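Phage-like element PBSX protein XepA (Bacillus subtilis, PDB 6IA5) is a pentameric prophage lytic-cassette protein of unknown function that does not seem to be involved in host cell lysis. Local coordinates at residues E[178-183]-E[271-276]; E[200-205]-E[246-251]; E[80-85]-E[119-124]; E[69-74]-E[109-114]. One frame throughout, in Å; residues are numbered along the deposited sequence.

The four contacts fall into two pairs on opposite sides of the centre of an elongated chain without helices. Contacts 4 and 3 come first and interleave along the sequence: strand 69-76 leads into 80-87, and 107-113 into 118-125. Each belongs to its own four-stranded antiparallel sheet; with centres about 10 Å apart the sheets pack face to face, Phe-121 and Ile-84 reaching Gly-72 and Thr-109. Contact 2, its centre about 60 Å from that of contact 4, is nested inside the loop that contact 1 closes; both share one sheet, with strands 200-207 and 271-278 neighbours. The contacts thus mark two separate beta domains; contacts 1, 2 and 4 also touch a second subunit.

Contact 1. Residues E[178-183]-E[271-276]; sequences FVFHEN and LSVKGT
The ring of Phe-180 carries Phe-178 on one face, with CD2 of Phe-178 3.7 Å above the plane and over the ring centre. Backbone of the partner strand fills its edge: Val-273 O, Lys-274 CA and Gly-275 N lie near the ring plane. Phe-180 takes this place because CG stands anti to its carbonyl carbon (chi1 -62°). The imidazole of His-181 meets Val-273 obliquely, CD2 against CG2 at 4.0 Å, the two side chains running side by side.

Val-273 O receives two N-H groups, from Phe-180 N at 2.8 Å, nearly along the C=O axis, and from His-181 N at 3.0 Å, on a lone pair. Beyond this point Val-273 N returns a bond to His-181 O. On the other face the extended Lys-274 runs alongside Val-179, and its NZ makes a salt bridge to Glu-182 OE2 at 2.7 Å, from above the carboxylate plane. Further along, Asn-183 N donates to Ser-272 OG at 3.0 Å, and a water also bonds to that hydroxyl.

Met-261 and Leu-193 pack against Phe-180 from the same subunit. Two residues facing one across antiparallel strands make this a classic beta bulge, set where the chain turns a corner between strands 175-179 and 181-184.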
# COMPACT_ATOMS: atom_id res chain seq x y z
N PHE E 178 5.83 30.90 -16.24
CA PHE E 178 6.10 32.04 -15.38
C PHE E 178 6.17 33.32 -16.21
O PHE E 178 6.68 33.31 -17.32
CB PHE E 178 7.37 31.81 -14.56
CG PHE E 178 7.65 32.91 -13.56
CD1 PHE E 178 7.06 32.88 -12.30
CD2 PHE E 178 8.46 33.99 -13.90
CE1 PHE E 178 7.29 33.91 -11.39
CE2 PHE E 178 8.70 35.01 -12.98
CZ PHE E 178 8.11 34.97 -11.73
N VAL E 179 5.67 34.42 -15.63
CA VAL E 179 5.69 35.71 -16.29
C VAL E 179 6.75 36.58 -15.63
O VAL E 179 6.61 36.93 -14.46
CB VAL E 179 4.30 36.38 -16.27
CG1 VAL E 179 4.33 37.78 -16.89
CG2 VAL E 179 3.25 35.50 -16.93
N PHE E 180 7.79 36.92 -16.38
CA PHE E 180 8.80 37.84 -15.88
C PHE E 180 8.31 39.27 -16.09
O PHE E 180 8.45 40.10 -15.21
CB PHE E 180 10.15 37.61 -16.58
CG PHE E 180 10.73 36.24 -16.35
CD1 PHE E 180 11.55 36.00 -15.26
CD2 PHE E 180 10.46 35.19 -17.23
CE1 PHE E 180 12.10 34.74 -15.05
CE2 PHE E 180 10.99 33.93 -17.02
CZ PHE E 180 11.82 33.70 -15.93
N HIS E 181 7.78 39.51 -17.30
CA HIS E 181 7.24 40.78 -17.75
C HIS E 181 6.09 40.49 -18.70
O HIS E 181 6.14 39.57 -19.52
CB HIS E 181 8.28 41.58 -18.56
CG HIS E 181 9.48 42.01 -17.79
ND1 HIS E 181 9.52 43.18 -17.06
CD2 HIS E 181 10.69 41.44 -17.63
CE1 HIS E 181 10.70 43.33 -16.49
NE2 HIS E 181 11.45 42.26 -16.83
N GLU E 182 5.04 41.32 -18.62
CA GLU E 182 3.96 41.28 -19.59
C GLU E 182 3.68 42.70 -20.08
O GLU E 182 3.26 43.55 -19.30
CB GLU E 182 2.72 40.71 -18.91
CG GLU E 182 1.51 40.67 -19.81
CD GLU E 182 0.51 39.64 -19.32
OE1 GLU E 182 -0.04 39.78 -18.21
OE2 GLU E 182 0.37 38.67 -20.05
N ASN E 183 3.97 42.95 -21.36
CA ASN E 183 3.71 44.24 -21.97
C ASN E 183 4.40 45.36 -21.19
O ASN E 183 3.80 46.42 -20.96
CB ASN E 183 2.21 44.50 -22.11
CG ASN E 183 1.55 43.47 -22.99
OD1 ASN E 183 2.08 43.11 -24.04
ND2 ASN E 183 0.41 42.97 -22.55
N LEU E 271 7.23 44.98 -24.25
CA LEU E 271 7.94 43.71 -24.31
C LEU E 271 7.38 42.77 -23.25
O LEU E 271 7.18 43.18 -22.11
CB LEU E 271 9.44 43.95 -24.13
CG LEU E 271 10.36 42.80 -24.55
CD1 LEU E 271 10.43 42.69 -26.07
CD2 LEU E 271 11.76 42.97 -23.99
N SER E 272 7.10 41.54 -23.66
CA SER E 272 6.77 40.47 -22.73
C SER E 272 7.96 39.51 -22.63
O SER E 272 8.66 39.28 -23.61
CB SER E 272 5.53 39.74 -23.18
OG SER E 272 4.39 40.59 -23.15
N VAL E 273 8.17 38.98 -21.43
CA VAL E 273 9.20 37.99 -21.16
C VAL E 273 8.58 36.90 -20.29
O VAL E 273 8.22 37.15 -19.14
CB VAL E 273 10.44 38.60 -20.49
CG1 VAL E 273 11.52 37.53 -20.32
CG2 VAL E 273 11.00 39.80 -21.27
N LYS E 274 8.42 35.71 -20.87
CA LYS E 274 7.73 34.64 -20.19
C LYS E 274 8.47 33.34 -20.48
O LYS E 274 9.07 33.20 -21.55
CB LYS E 274 6.30 34.51 -20.72
CG LYS E 274 5.46 35.76 -20.52
CD LYS E 274 3.99 35.54 -20.78
CE LYS E 274 3.21 36.84 -20.66
NZ LYS E 274 1.81 36.61 -21.07
N GLY E 275 8.38 32.39 -19.55
CA GLY E 275 9.08 31.13 -19.75
C GLY E 275 8.36 29.92 -19.17
O GLY E 275 7.31 30.05 -18.53
N THR E 276 8.96 28.75 -19.40
CA THR E 276 8.53 27.48 -18.87
C THR E 276 9.72 26.82 -18.20
O THR E 276 10.77 26.64 -18.83
CB THR E 276 8.00 26.59 -20.00
OG1 THR E 276 6.90 27.28 -20.62
CG2 THR E 276 7.55 25.23 -19.51
O HOH W 1 4.60 41.45 -25.75

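Contact 2. Residues E[200-205]-E[246-251]; sequences HLLVEV and AEAWAF
Backbone N-H and C=O groups satisfy one another along nearly the whole length of this antiparallel pair. Leu-201 and Phe-251 exchange two bonds, as do Val-203 and Trp-249, the latter both 2.8 Å between the N of one and the O of the other. Val-205 N then gives the straightest bond of the set to Glu-247 O, 174° at the hydrogen and almost along the C=O axis. At the end Val-205 O takes Glu-247 N at 3.3 Å and, weakly, Ala-246 N: a G1 beta bulge.

Side-chain polar groups find partners too. The indole NE1 of Trp-249 donates in its ring plane to Glu-247 OE2 at 2.8 Å, meeting the carboxylate from above its plane, and Thr-242 OG1 holds the same oxygen. Glu-204, on the other face, reaches across to Ser-222 of a second subunit.

On the Trp-249 face, which packs on Phe-216 and Met-261, Val-203 CG2 lies obliquely 3.7 Å from Phe-251 CE1. On the Glu-204 face, which meets the second subunit, Leu-202 CD1 touches Ala-248 CB at 4.0 Å.

Both buried acids are thus compensated by hydrogen bonds with neutral partners, which leaves their ionisation open.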
# COMPACT_ATOMS: atom_id res chain seq x y z
N HIS E 200 15.65 23.29 -15.61
CA HIS E 200 15.76 23.83 -16.95
C HIS E 200 14.70 24.91 -17.15
O HIS E 200 13.60 24.80 -16.63
CB HIS E 200 15.68 22.69 -17.98
CG HIS E 200 15.96 23.14 -19.38
ND1 HIS E 200 17.26 23.30 -19.86
CD2 HIS E 200 15.12 23.48 -20.39
CE1 HIS E 200 17.21 23.70 -21.12
NE2 HIS E 200 15.91 23.83 -21.47
N LEU E 201 15.04 25.96 -17.91
CA LEU E 201 14.11 27.05 -18.16
C LEU E 201 14.24 27.49 -19.61
O LEU E 201 15.34 27.68 -20.12
CB LEU E 201 14.46 28.21 -17.21
CG LEU E 201 13.76 29.54 -17.48
CD1 LEU E 201 12.27 29.49 -17.14
CD2 LEU E 201 14.48 30.67 -16.74
N LEU E 202 13.09 27.64 -20.28
CA LEU E 202 13.04 28.22 -21.62
C LEU E 202 12.31 29.56 -21.52
O LEU E 202 11.20 29.60 -21.00
CB LEU E 202 12.32 27.26 -22.57
CG LEU E 202 12.27 27.77 -24.02
CD1 LEU E 202 13.65 27.72 -24.66
CD2 LEU E 202 11.26 27.01 -24.86
N VAL E 203 12.95 30.63 -21.98
CA VAL E 203 12.42 31.99 -21.86
C VAL E 203 12.19 32.56 -23.25
O VAL E 203 13.12 32.60 -24.05
CB VAL E 203 13.36 32.93 -21.08
CG1 VAL E 203 12.79 34.35 -21.03
CG2 VAL E 203 13.67 32.46 -19.67
N GLU E 204 10.97 33.04 -23.49
CA GLU E 204 10.63 33.72 -24.73
C GLU E 204 10.57 35.23 -24.50
O GLU E 204 10.00 35.70 -23.52
CB GLU E 204 9.29 33.21 -25.28
CG GLU E 204 9.15 33.54 -26.76
CD GLU E 204 7.81 33.25 -27.42
OE1 GLU E 204 7.03 32.45 -26.84
OE2 GLU E 204 7.56 33.83 -28.51
N VAL E 205 11.17 35.99 -25.43
CA VAL E 205 11.19 37.44 -25.44
C VAL E 205 10.44 37.88 -26.70
O VAL E 205 10.80 37.48 -27.81
CB VAL E 205 12.63 37.98 -25.44
CG1 VAL E 205 12.67 39.51 -25.48
CG2 VAL E 205 13.45 37.43 -24.27
N ALA E 246 11.43 38.11 -30.37
CA ALA E 246 10.96 36.99 -31.17
C ALA E 246 12.01 35.88 -31.11
O ALA E 246 12.40 35.30 -32.12
CB ALA E 246 10.65 37.42 -32.61
N GLU E 247 12.49 35.60 -29.90
CA GLU E 247 13.53 34.60 -29.71
C GLU E 247 13.31 33.92 -28.36
O GLU E 247 12.59 34.44 -27.51
CB GLU E 247 14.91 35.22 -29.87
CG GLU E 247 15.17 36.35 -28.92
CD GLU E 247 16.49 37.12 -29.04
OE1 GLU E 247 17.03 37.25 -30.16
OE2 GLU E 247 16.96 37.58 -28.01
N ALA E 248 13.92 32.75 -28.19
CA ALA E 248 13.81 32.00 -26.95
C ALA E 248 15.21 31.54 -26.53
O ALA E 248 16.02 31.17 -27.37
CB ALA E 248 12.88 30.82 -27.13
N TRP E 249 15.43 31.53 -25.21
CA TRP E 249 16.71 31.27 -24.61
C TRP E 249 16.54 30.14 -23.59
O TRP E 249 15.63 30.21 -22.77
CB TRP E 249 17.23 32.54 -23.93
CG TRP E 249 17.58 33.64 -24.89
CD1 TRP E 249 16.74 34.59 -25.42
CD2 TRP E 249 18.89 33.90 -25.42
NE1 TRP E 249 17.45 35.43 -26.25
CE2 TRP E 249 18.77 35.03 -26.27
CE3 TRP E 249 20.14 33.30 -25.26
CZ2 TRP E 249 19.88 35.57 -26.93
CZ3 TRP E 249 21.23 33.82 -25.92
CH2 TRP E 249 21.09 34.95 -26.75
N ALA E 250 17.43 29.14 -23.66
CA ALA E 250 17.41 27.99 -22.77
C ALA E 250 18.46 28.16 -21.68
O ALA E 250 19.60 28.50 -21.99
CB ALA E 250 17.63 26.72 -23.57
N PHE E 251 18.07 27.90 -20.42
CA PHE E 251 18.98 28.06 -19.29
C PHE E 251 18.99 26.79 -18.44
O PHE E 251 17.95 26.16 -18.23
CB PHE E 251 18.51 29.18 -18.35
CG PHE E 251 18.44 30.54 -19.00
CD1 PHE E 251 17.33 30.93 -19.72
CD2 PHE E 251 19.52 31.41 -18.90
CE1 PHE E 251 17.28 32.19 -20.32
CE2 PHE E 251 19.47 32.66 -19.50
CZ PHE E 251 18.35 33.04 -20.20

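Contact 3. Residues E[80-85]-E[119-124]; sequences GTLFIE and YRFRYV
Leu-82, Ile-84, Phe-121 and Tyr-123 make the tightly packed face of this antiparallel strand pair. Ile-84 runs alongside Phe-121, its CG1 3.6 Å from CE1 of the ring, while Leu-82 CD1 crosses obliquely toward Phe-121 CB. Tyr-123, with CG anti to the backbone N (chi1 -174°), lays its ring over Thr-81 O, and its OH comes to 3.3 Å from Gly-80 CA. Residue 80 has no side chain, and a CB there would collide with the hydroxyl. Leu-135 and Gln-137 of strand 133-140 cover this side. In the backbone, Thr-81 and Val-124, Phe-83 and Arg-122, and Glu-85 and Arg-120 each exchange two N-H...O bonds.

The other face is less closed, most of its residues being partly exposed, and its charged groups are mixed with Phe-83 and Val-124. Arg-122, bent at chi3 (60°), lays its guanidinium flat on one face of Phe-83, planes 14° apart, with CZ 4.4 Å from the ring centroid and off-centre. The same group grips Glu-85 side-on, NE to OE1 and NH2 to OE2, each at 2.9 Å. Arg-120 holds a nearly coplanar grip through NE and NH2, both on OE1, the shorter being NH2 to Glu-85 OE1 at 2.8 Å. Near the strand end a water links Thr-81 OG1 to Val-124 O.

Glu-85 OE1 thus accepts three N-H bonds, while OE2 has Arg-122 NH2 and Thr-95 OG1. Two positive groups around one buried carboxylate should keep it ionised and lower its pKa, and Trp-93 makes a cation-pi contact with Arg-120. The network probably fixes the rotation of all three charged side chains.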
# COMPACT_ATOMS: atom_id res chain seq x y z
N GLY E 80 -31.95 -17.86 -18.27
CA GLY E 80 -32.75 -16.70 -17.88
C GLY E 80 -31.82 -15.56 -17.48
O GLY E 80 -30.62 -15.64 -17.71
N THR E 81 -32.41 -14.52 -16.87
CA THR E 81 -31.65 -13.36 -16.43
C THR E 81 -32.15 -12.94 -15.05
O THR E 81 -33.35 -12.84 -14.84
CB THR E 81 -31.83 -12.19 -17.40
OG1 THR E 81 -31.57 -12.71 -18.69
CG2 THR E 81 -30.85 -11.06 -17.15
N LEU E 82 -31.20 -12.73 -14.12
CA LEU E 82 -31.52 -12.20 -12.80
C LEU E 82 -31.16 -10.72 -12.73
O LEU E 82 -30.07 -10.32 -13.11
CB LEU E 82 -30.76 -13.01 -11.74
CG LEU E 82 -30.87 -12.47 -10.31
CD1 LEU E 82 -32.33 -12.48 -9.85
CD2 LEU E 82 -29.98 -13.27 -9.36
N PHE E 83 -32.11 -9.91 -12.24
CA PHE E 83 -31.92 -8.48 -12.05
C PHE E 83 -32.02 -8.17 -10.56
O PHE E 83 -32.91 -8.68 -9.88
CB PHE E 83 -33.03 -7.68 -12.76
CG PHE E 83 -33.04 -7.86 -14.26
CD1 PHE E 83 -32.18 -7.15 -15.08
CD2 PHE E 83 -33.89 -8.79 -14.85
CE1 PHE E 83 -32.15 -7.37 -16.45
CE2 PHE E 83 -33.88 -8.98 -16.23
CZ PHE E 83 -33.02 -8.26 -17.02
N ILE E 84 -31.12 -7.32 -10.08
CA ILE E 84 -31.24 -6.73 -8.76
C ILE E 84 -31.64 -5.28 -8.97
O ILE E 84 -30.95 -4.55 -9.70
CB ILE E 84 -29.93 -6.83 -7.93
CG1 ILE E 84 -29.49 -8.28 -7.73
CG2 ILE E 84 -30.10 -6.10 -6.60
CD1 ILE E 84 -28.21 -8.43 -6.87
N GLU E 85 -32.73 -4.87 -8.33
CA GLU E 85 -33.29 -3.56 -8.65
C GLU E 85 -33.61 -2.79 -7.37
O GLU E 85 -33.80 -3.38 -6.31
CB GLU E 85 -34.54 -3.75 -9.51
CG GLU E 85 -34.26 -4.66 -10.69
CD GLU E 85 -35.33 -4.64 -11.76
OE1 GLU E 85 -36.50 -4.95 -11.42
OE2 GLU E 85 -35.01 -4.29 -12.90
N TYR E 119 -35.39 -2.70 -2.27
CA TYR E 119 -34.67 -3.56 -3.20
C TYR E 119 -35.59 -4.71 -3.60
O TYR E 119 -36.54 -5.02 -2.87
CB TYR E 119 -33.34 -4.06 -2.60
CG TYR E 119 -33.47 -4.85 -1.32
CD1 TYR E 119 -33.55 -4.20 -0.09
CD2 TYR E 119 -33.52 -6.24 -1.33
CE1 TYR E 119 -33.69 -4.91 1.09
CE2 TYR E 119 -33.64 -6.96 -0.15
CZ TYR E 119 -33.73 -6.30 1.07
OH TYR E 119 -33.89 -7.01 2.22
N ARG E 120 -35.28 -5.36 -4.74
CA ARG E 120 -35.96 -6.58 -5.11
C ARG E 120 -35.11 -7.34 -6.12
O ARG E 120 -34.24 -6.75 -6.78
CB ARG E 120 -37.33 -6.27 -5.76
CG ARG E 120 -37.21 -5.80 -7.21
CD ARG E 120 -38.58 -5.57 -7.84
NE ARG E 120 -38.43 -5.12 -9.21
CZ ARG E 120 -39.45 -4.71 -9.98
NH1 ARG E 120 -40.68 -4.74 -9.51
NH2 ARG E 120 -39.22 -4.24 -11.20
N PHE E 121 -35.37 -8.65 -6.21
CA PHE E 121 -34.91 -9.45 -7.32
C PHE E 121 -36.07 -9.58 -8.31
O PHE E 121 -37.22 -9.73 -7.92
CB PHE E 121 -34.51 -10.85 -6.84
CG PHE E 121 -33.20 -10.92 -6.10
CD1 PHE E 121 -32.48 -9.77 -5.79
CD2 PHE E 121 -32.69 -12.15 -5.70
CE1 PHE E 121 -31.27 -9.85 -5.09
CE2 PHE E 121 -31.50 -12.22 -4.99
CZ PHE E 121 -30.79 -11.08 -4.68
N ARG E 122 -35.72 -9.54 -9.60
CA ARG E 122 -36.64 -9.84 -10.68
C ARG E 122 -35.91 -10.79 -11.62
O ARG E 122 -34.83 -10.48 -12.11
CB ARG E 122 -37.11 -8.54 -11.36
CG ARG E 122 -38.10 -8.74 -12.50
CD ARG E 122 -38.66 -7.43 -13.05
NE ARG E 122 -37.61 -6.55 -13.58
CZ ARG E 122 -37.06 -6.63 -14.79
NH1 ARG E 122 -37.51 -7.50 -15.68
NH2 ARG E 122 -36.04 -5.85 -15.11
N TYR E 123 -36.50 -11.96 -11.85
CA TYR E 123 -35.89 -12.97 -12.70
C TYR E 123 -36.78 -13.18 -13.93
O TYR E 123 -37.95 -13.49 -13.78
CB TYR E 123 -35.77 -14.29 -11.93
CG TYR E 123 -35.01 -15.33 -12.71
CD1 TYR E 123 -35.62 -16.09 -13.70
CD2 TYR E 123 -33.65 -15.53 -12.48
CE1 TYR E 123 -34.91 -17.02 -14.44
CE2 TYR E 123 -32.92 -16.46 -13.21
CZ TYR E 123 -33.56 -17.21 -14.19
OH TYR E 123 -32.85 -18.13 -14.93
N VAL E 124 -36.20 -13.02 -15.13
CA VAL E 124 -36.95 -13.22 -16.37
C VAL E 124 -36.46 -14.50 -17.04
O VAL E 124 -35.29 -14.58 -17.44
CB VAL E 124 -36.83 -12.01 -17.32
CG1 VAL E 124 -37.61 -12.23 -18.62
CG2 VAL E 124 -37.25 -10.70 -16.65
O HOH W 2 -34.12 -13.84 -19.54

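Contact 4. Residues E[69-74]-E[109-114]. With ACT (acetate ion), chain B.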
# COMPACT_ATOMS: atom_id res chain seq x y z
N LYS E 69 -26.73 -4.24 1.94
CA LYS E 69 -26.24 -4.92 0.73
C LYS E 69 -27.03 -6.20 0.50
O LYS E 69 -27.66 -6.74 1.42
CB LYS E 69 -24.74 -5.26 0.86
CG LYS E 69 -24.38 -6.18 2.02
CD LYS E 69 -22.86 -6.44 2.12
CE LYS E 69 -22.53 -7.44 3.21
NZ LYS E 69 -21.07 -7.59 3.41
N VAL E 70 -26.97 -6.70 -0.74
CA VAL E 70 -27.76 -7.86 -1.11
C VAL E 70 -26.97 -8.67 -2.13
O VAL E 70 -26.17 -8.12 -2.89
CB VAL E 70 -29.16 -7.45 -1.65
CG1 VAL E 70 -29.09 -6.66 -2.95
CG2 VAL E 70 -30.09 -8.65 -1.80
N LYS E 71 -27.19 -9.99 -2.10
CA LYS E 71 -26.53 -10.87 -3.05
C LYS E 71 -27.50 -11.98 -3.41
O LYS E 71 -28.29 -12.41 -2.55
CB LYS E 71 -25.25 -11.45 -2.44
CG LYS E 71 -24.42 -12.31 -3.39
CD LYS E 71 -23.08 -12.70 -2.80
CE LYS E 71 -22.25 -13.46 -3.82
NZ LYS E 71 -20.97 -13.87 -3.25
N GLY E 72 -27.43 -12.45 -4.66
CA GLY E 72 -28.36 -13.47 -5.13
C GLY E 72 -27.66 -14.67 -5.77
O GLY E 72 -26.55 -14.55 -6.29
N TRP E 73 -28.35 -15.82 -5.72
CA TRP E 73 -27.94 -17.03 -6.43
C TRP E 73 -29.16 -17.59 -7.14
O TRP E 73 -30.23 -17.70 -6.54
CB TRP E 73 -27.43 -18.08 -5.46
CG TRP E 73 -26.15 -17.72 -4.76
CD1 TRP E 73 -24.89 -18.14 -5.08
CD2 TRP E 73 -26.03 -16.87 -3.61
NE1 TRP E 73 -23.99 -17.61 -4.19
CE2 TRP E 73 -24.66 -16.83 -3.28
CE3 TRP E 73 -26.94 -16.16 -2.83
CZ2 TRP E 73 -24.17 -16.09 -2.20
CZ3 TRP E 73 -26.47 -15.44 -1.76
CH2 TRP E 73 -25.10 -15.41 -1.45
N ALA E 74 -28.98 -17.97 -8.41
CA ALA E 74 -30.04 -18.54 -9.22
C ALA E 74 -29.56 -19.85 -9.83
O ALA E 74 -28.42 -19.96 -10.29
CB ALA E 74 -30.44 -17.57 -10.30
N THR E 109 -24.77 -13.29 -8.19
CA THR E 109 -24.42 -11.88 -8.39
C THR E 109 -23.21 -11.55 -7.52
O THR E 109 -22.77 -12.37 -6.74
CB THR E 109 -25.61 -10.98 -8.02
OG1 THR E 109 -25.75 -10.96 -6.59
CG2 THR E 109 -26.92 -11.47 -8.63
N ASP E 110 -22.68 -10.33 -7.64
CA ASP E 110 -21.81 -9.78 -6.62
C ASP E 110 -22.65 -9.30 -5.44
O ASP E 110 -23.87 -9.20 -5.55
CB ASP E 110 -21.06 -8.58 -7.19
CG ASP E 110 -20.01 -8.96 -8.21
OD1 ASP E 110 -19.67 -10.16 -8.29
OD2 ASP E 110 -19.51 -8.06 -8.89
N TRP E 111 -21.99 -8.96 -4.32
CA TRP E 111 -22.63 -8.14 -3.31
C TRP E 111 -22.95 -6.79 -3.95
O TRP E 111 -22.05 -6.15 -4.50
CB TRP E 111 -21.72 -7.97 -2.07
CG TRP E 111 -21.73 -9.18 -1.20
CD1 TRP E 111 -20.75 -10.14 -1.10
CD2 TRP E 111 -22.81 -9.60 -0.35
NE1 TRP E 111 -21.15 -11.12 -0.22
CE2 TRP E 111 -22.41 -10.81 0.26
CE3 TRP E 111 -24.10 -9.09 -0.07
CZ2 TRP E 111 -23.24 -11.50 1.15
CZ3 TRP E 111 -24.91 -9.77 0.83
CH2 TRP E 111 -24.49 -10.96 1.43
N VAL E 112 -24.22 -6.38 -3.86
CA VAL E 112 -24.64 -5.09 -4.34
C VAL E 112 -24.94 -4.22 -3.13
O VAL E 112 -25.77 -4.60 -2.30
CB VAL E 112 -25.88 -5.23 -5.25
CG1 VAL E 112 -26.54 -3.89 -5.54
CG2 VAL E 112 -25.53 -5.98 -6.53
N TYR E 113 -24.24 -3.08 -3.02
CA TYR E 113 -24.42 -2.15 -1.92
C TYR E 113 -25.56 -1.21 -2.31
O TYR E 113 -25.50 -0.61 -3.38
CB TYR E 113 -23.11 -1.44 -1.58
CG TYR E 113 -22.14 -2.36 -0.88
CD1 TYR E 113 -21.44 -3.33 -1.59
CD2 TYR E 113 -21.98 -2.32 0.50
CE1 TYR E 113 -20.57 -4.21 -0.96
CE2 TYR E 113 -21.11 -3.20 1.15
CZ TYR E 113 -20.40 -4.13 0.42
OH TYR E 113 -19.56 -5.00 1.05
N LEU E 114 -26.58 -1.12 -1.44
CA LEU E 114 -27.84 -0.51 -1.81
C LEU E 114 -27.81 0.98 -1.48
O LEU E 114 -27.11 1.40 -0.55
CB LEU E 114 -28.94 -1.22 -1.03
CG LEU E 114 -29.11 -2.70 -1.38
CD1 LEU E 114 -30.06 -3.36 -0.40
CD2 LEU E 114 -29.60 -2.86 -2.83
C ACT B . -18.60 -10.60 -4.21
O ACT B . -17.75 -10.80 -3.32
OXT ACT B . -18.96 -9.44 -4.51
CH3 ACT B . -19.12 -11.82 -4.88
O HOH W 3 -19.57 -7.57 1.24
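Trp-111 stands between two lysines, one over each face of the indole. Lys-71 crosses the ring at about a right angle, its CB 3.6 Å from the centroid of the six-membered ring, and its extended chain carries CD on toward NE1. On the opposite face Lys-69 passes obliquely, CE over the same ring at 4.1 Å and NZ above it at 4.7 Å from the centroid, a cation-pi contact. Lys-69 has its CG in the crowded position between backbone N and carbonyl carbon (chi1 59°), from where the straight chain also runs alongside Tyr-113, CB over the phenol face. A water takes a bond from Lys-69 NZ and gives one to Tyr-113 OH.

The ammonium is bound further by the backbone O of Glu-143 and, in a salt bridge, by Asp-145, both of a second subunit, and Asp-145 holds the tyrosine hydroxyl too. An acetate, probably from the crystallisation liquor, accepts a bond from Trp-111 N at 3.1 Å to its OXT.

Below the side chains the backbone pairing is short. Val-70 and Val-112 exchange two hydrogen bonds, Val-112 N to Val-70 O being the straighter at 174°. Past the tryptophan, Thr-109 takes over: its OG1 accepts Gly-72 N at 3.0 Å and donates to Asp-110 O, while Thr-109 N bonds to Gly-72 O. Val-70 CG1 meets Leu-114 CD2 at 3.8 Å on the side away from the lysines.

The arrangement joins 107-113, the outermost strand within this chain, to strand 69-76 in a four-stranded antiparallel sheet whose lysine-and-aromatic face forms part of the pentamer interface.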